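Local coordinates for ammonium transporter (Kuenenia stuttgartiensis, PDB 6EU6), which probably senses ammonium at the membrane and passes the signal on, as an Amt-family protein linked to histidine kinase signalling, at residues Ile255-Thr260 with Leu302-Glu307. Numbering follows the deposited sequence.
With LMT (dodecyl-beta-D-maltoside), chain E.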
loop_
_atom_site.group_PDB
_atom_site.type_symbol
_atom_site.label_atom_id
_atom_site.label_comp_id
_atom_site.label_asym_id
_atom_site.label_seq_id
_atom_site.Cartn_x
_atom_site.Cartn_y
_atom_site.Cartn_z
ATOM N N ILE A 255 28.029 1.361 5.355
ATOM C CA ILE A 255 29.390 1.534 5.836
ATOM C C ILE A 255 30.343 0.510 5.212
ATOM O O ILE A 255 31.345 0.915 4.687
ATOM C CB ILE A 255 29.453 1.563 7.366
ATOM C CG1 ILE A 255 28.748 2.800 7.866
ATOM C CG2 ILE A 255 30.906 1.525 7.855
ATOM C CD1 ILE A 255 28.338 2.650 9.288
ATOM N N PHE A 256 30.005 -0.783 5.285
ATOM C CA PHE A 256 30.801 -1.895 4.813
ATOM C C PHE A 256 30.997 -1.838 3.298
ATOM O O PHE A 256 32.078 -2.161 2.801
ATOM C CB PHE A 256 30.106 -3.212 5.195
ATOM C CG PHE A 256 30.792 -4.471 4.688
ATOM C CD1 PHE A 256 31.942 -4.932 5.297
ATOM C CD2 PHE A 256 30.260 -5.206 3.629
ATOM C CE1 PHE A 256 32.560 -6.108 4.860
ATOM C CE2 PHE A 256 30.892 -6.363 3.162
ATOM C CZ PHE A 256 32.047 -6.816 3.790
ATOM N N ILE A 257 29.934 -1.500 2.558
ATOM C CA ILE A 257 30.024 -1.435 1.129
ATOM C C ILE A 257 30.928 -0.264 0.682
ATOM O O ILE A 257 31.658 -0.451 -0.301
ATOM C CB ILE A 257 28.661 -1.324 0.418
ATOM C CG1 ILE A 257 27.813 -2.595 0.625
ATOM C CG2 ILE A 257 28.850 -1.139 -1.075
ATOM C CD1 ILE A 257 26.305 -2.377 0.337
ATOM N N TYR A 258 30.858 0.914 1.349
ATOM C CA TYR A 258 31.723 2.094 1.055
ATOM C C TYR A 258 33.166 1.715 1.352
ATOM O O TYR A 258 34.037 1.793 0.483
ATOM C CB TYR A 258 31.325 3.353 1.871
ATOM C CG TYR A 258 31.975 4.661 1.386
ATOM C CD1 TYR A 258 31.764 5.132 0.091
ATOM C CD2 TYR A 258 32.803 5.422 2.229
ATOM C CE1 TYR A 258 32.360 6.313 -0.358
ATOM C CE2 TYR A 258 33.404 6.600 1.786
ATOM C CZ TYR A 258 33.172 7.036 0.487
ATOM O OH TYR A 258 33.743 8.190 0.019
ATOM N N ALA A 259 33.397 1.232 2.559
ATOM C CA ALA A 259 34.745 0.874 2.967
ATOM C C ALA A 259 35.436 -0.144 1.989
ATOM O O ALA A 259 36.622 -0.048 1.769
ATOM C CB ALA A 259 34.726 0.349 4.395
ATOM N N THR A 260 34.686 -1.087 1.406
ATOM C CA THR A 260 35.239 -2.220 0.667
ATOM C C THR A 260 35.116 -2.108 -0.852
ATOM O O THR A 260 35.755 -2.825 -1.608
ATOM C CB THR A 260 34.540 -3.519 1.073
ATOM O OG1 THR A 260 33.158 -3.428 0.732
ATOM C CG2 THR A 260 34.717 -3.781 2.588
ATOM N N LEU A 302 26.937 -9.909 6.937
ATOM C CA LEU A 302 27.110 -11.313 6.594
ATOM C C LEU A 302 26.331 -11.662 5.329
ATOM O O LEU A 302 26.739 -12.556 4.528
ATOM C CB LEU A 302 26.679 -12.235 7.710
ATOM C CG LEU A 302 27.533 -12.179 8.984
ATOM C CD1 LEU A 302 27.010 -13.149 10.024
ATOM C CD2 LEU A 302 28.916 -12.606 8.602
ATOM N N ALA A 303 25.203 -10.985 5.124
ATOM C CA ALA A 303 24.381 -11.312 3.952
ATOM C C ALA A 303 25.061 -10.858 2.646
ATOM O O ALA A 303 24.974 -11.527 1.619
ATOM C CB ALA A 303 23.000 -10.708 4.075
ATOM N N ILE A 304 25.758 -9.723 2.706
ATOM C CA ILE A 304 26.468 -9.202 1.570
ATOM C C ILE A 304 27.686 -10.116 1.274
ATOM O O ILE A 304 27.963 -10.348 0.098
ATOM C CB ILE A 304 26.948 -7.764 1.835
ATOM C CG1 ILE A 304 25.736 -6.825 1.836
ATOM C CG2 ILE A 304 27.959 -7.304 0.788
ATOM C CD1 ILE A 304 26.110 -5.438 2.342
ATOM N N ILE A 305 28.337 -10.638 2.332
ATOM C CA ILE A 305 29.470 -11.525 2.127
ATOM C C ILE A 305 28.935 -12.768 1.437
ATOM O O ILE A 305 29.487 -13.266 0.438
ATOM C CB ILE A 305 30.163 -11.837 3.444
ATOM C CG1 ILE A 305 30.909 -10.568 3.904
ATOM C CG2 ILE A 305 31.127 -13.046 3.295
ATOM C CD1 ILE A 305 31.315 -10.572 5.360
ATOM N N ALA A 306 27.857 -13.299 1.990
ATOM C CA ALA A 306 27.200 -14.440 1.409
ATOM C C ALA A 306 26.754 -14.267 -0.010
ATOM O O ALA A 306 26.940 -15.172 -0.852
ATOM C CB ALA A 306 26.074 -14.926 2.271
ATOM N N GLU A 307 26.183 -13.113 -0.318
ATOM C CA GLU A 307 25.722 -12.880 -1.663
ATOM C C GLU A 307 26.889 -12.998 -2.677
ATOM O O GLU A 307 26.745 -13.636 -3.725
ATOM C CB GLU A 307 25.146 -11.480 -1.727
ATOM C CG GLU A 307 24.840 -10.944 -3.079
ATOM C CD GLU A 307 24.403 -9.453 -3.032
ATOM O OE1 GLU A 307 25.133 -8.542 -2.567
ATOM O OE2 GLU A 307 23.269 -9.187 -3.441
HETATM C C1B LMT E . 29.674 14.839 -5.220
HETATM C C2B LMT E . 30.213 14.723 -6.684
HETATM C C3B LMT E . 31.690 15.092 -6.731
HETATM C C4B LMT E . 31.764 16.499 -6.210
HETATM C C5B LMT E . 31.323 16.579 -4.772
HETATM C C6B LMT E . 31.549 18.015 -4.269
HETATM O O1B LMT E . 30.357 13.913 -4.383
HETATM O O2B LMT E . 30.115 13.387 -7.196
HETATM O O3B LMT E . 32.278 15.101 -8.039
HETATM O "O4'" LMT E . 33.107 16.985 -6.325
HETATM O O5B LMT E . 29.942 16.131 -4.675
HETATM O O6B LMT E . 31.441 19.043 -5.318
HETATM C "C1'" LMT E . 29.819 10.564 -2.063
HETATM C "C2'" LMT E . 29.117 10.690 -3.361
HETATM C "C3'" LMT E . 29.712 11.718 -4.213
HETATM C "C4'" LMT E . 29.617 13.022 -3.561
HETATM C "C5'" LMT E . 30.200 12.906 -2.132
HETATM C "C6'" LMT E . 29.970 14.194 -1.371
HETATM O "O1'" LMT E . 29.228 9.532 -1.305
HETATM O "O2'" LMT E . 29.260 9.505 -4.093
HETATM O "O3'" LMT E . 29.035 11.846 -5.449
HETATM O "O5'" LMT E . 29.675 11.808 -1.401
HETATM O "O6'" LMT E . 28.629 14.718 -1.437
HETATM C C1 LMT E . 29.885 9.345 -0.022
HETATM C C2 LMT E . 29.338 8.090 0.673
HETATM C C3 LMT E . 29.804 7.931 2.118
HETATM C C4 LMT E . 29.247 6.654 2.794
HETATM C C5 LMT E . 28.237 6.937 3.913
HETATM C C6 LMT E . 28.351 6.117 5.196
HETATM C C7 LMT E . 27.033 6.204 5.992
HETATM C C8 LMT E . 27.178 6.654 7.441
HETATM C C9 LMT E . 25.840 6.753 8.223
HETATM C C10 LMT E . 26.016 6.835 9.784
HETATM C C11 LMT E . 25.085 7.794 10.600
HETATM C C12 LMT E . 24.042 7.174 11.553
#
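Phe256 reaches from helix 234-261 to Ile304 and Ile305 of helix 289-312, a helix-helix contact within the largely helical membrane bundle of the ammonium transporter (Amt) family. The two short segments run at 51° with their axes 11.2 Å apart, and apolar side chains fill the distance between them. Ile304 is the side chain to follow. Its CB points at the other helix, and there the chain forks. The CG2 branch comes up to the rim of the Phe256 ring, near its plane, 3.9 Å from CE2. The longer branch has CG1 anti to the carbonyl carbon (chi1 -71°), which carries CD1 to Ile257, where it lies 3.7 Å from Ile257 CD1 and equally near its CG1; these two side chains cross at about a right angle. Helix 266-280 packs beside both isoleucines, with Ala272 touching Ile304 and Ser268 touching Ile257. On the surface side the Ile305 side chain crosses that of Phe256 at about a right angle, its CG1 3.9 Å from Phe256 CZ. Tyr258, poorly ordered, points elsewhere: dodecyl-maltoside C3 sits over the centre of its ring, while the detergent is also hydrogen-bonded to the second subunit. One turn on from Phe256, Thr260 lays CG2 over a face of the phenyl ring, toward its rim, and its OG1 donates a 2.7 Å hydrogen bond to Phe256 O, with the donor tilted 22° from the carbonyl plane.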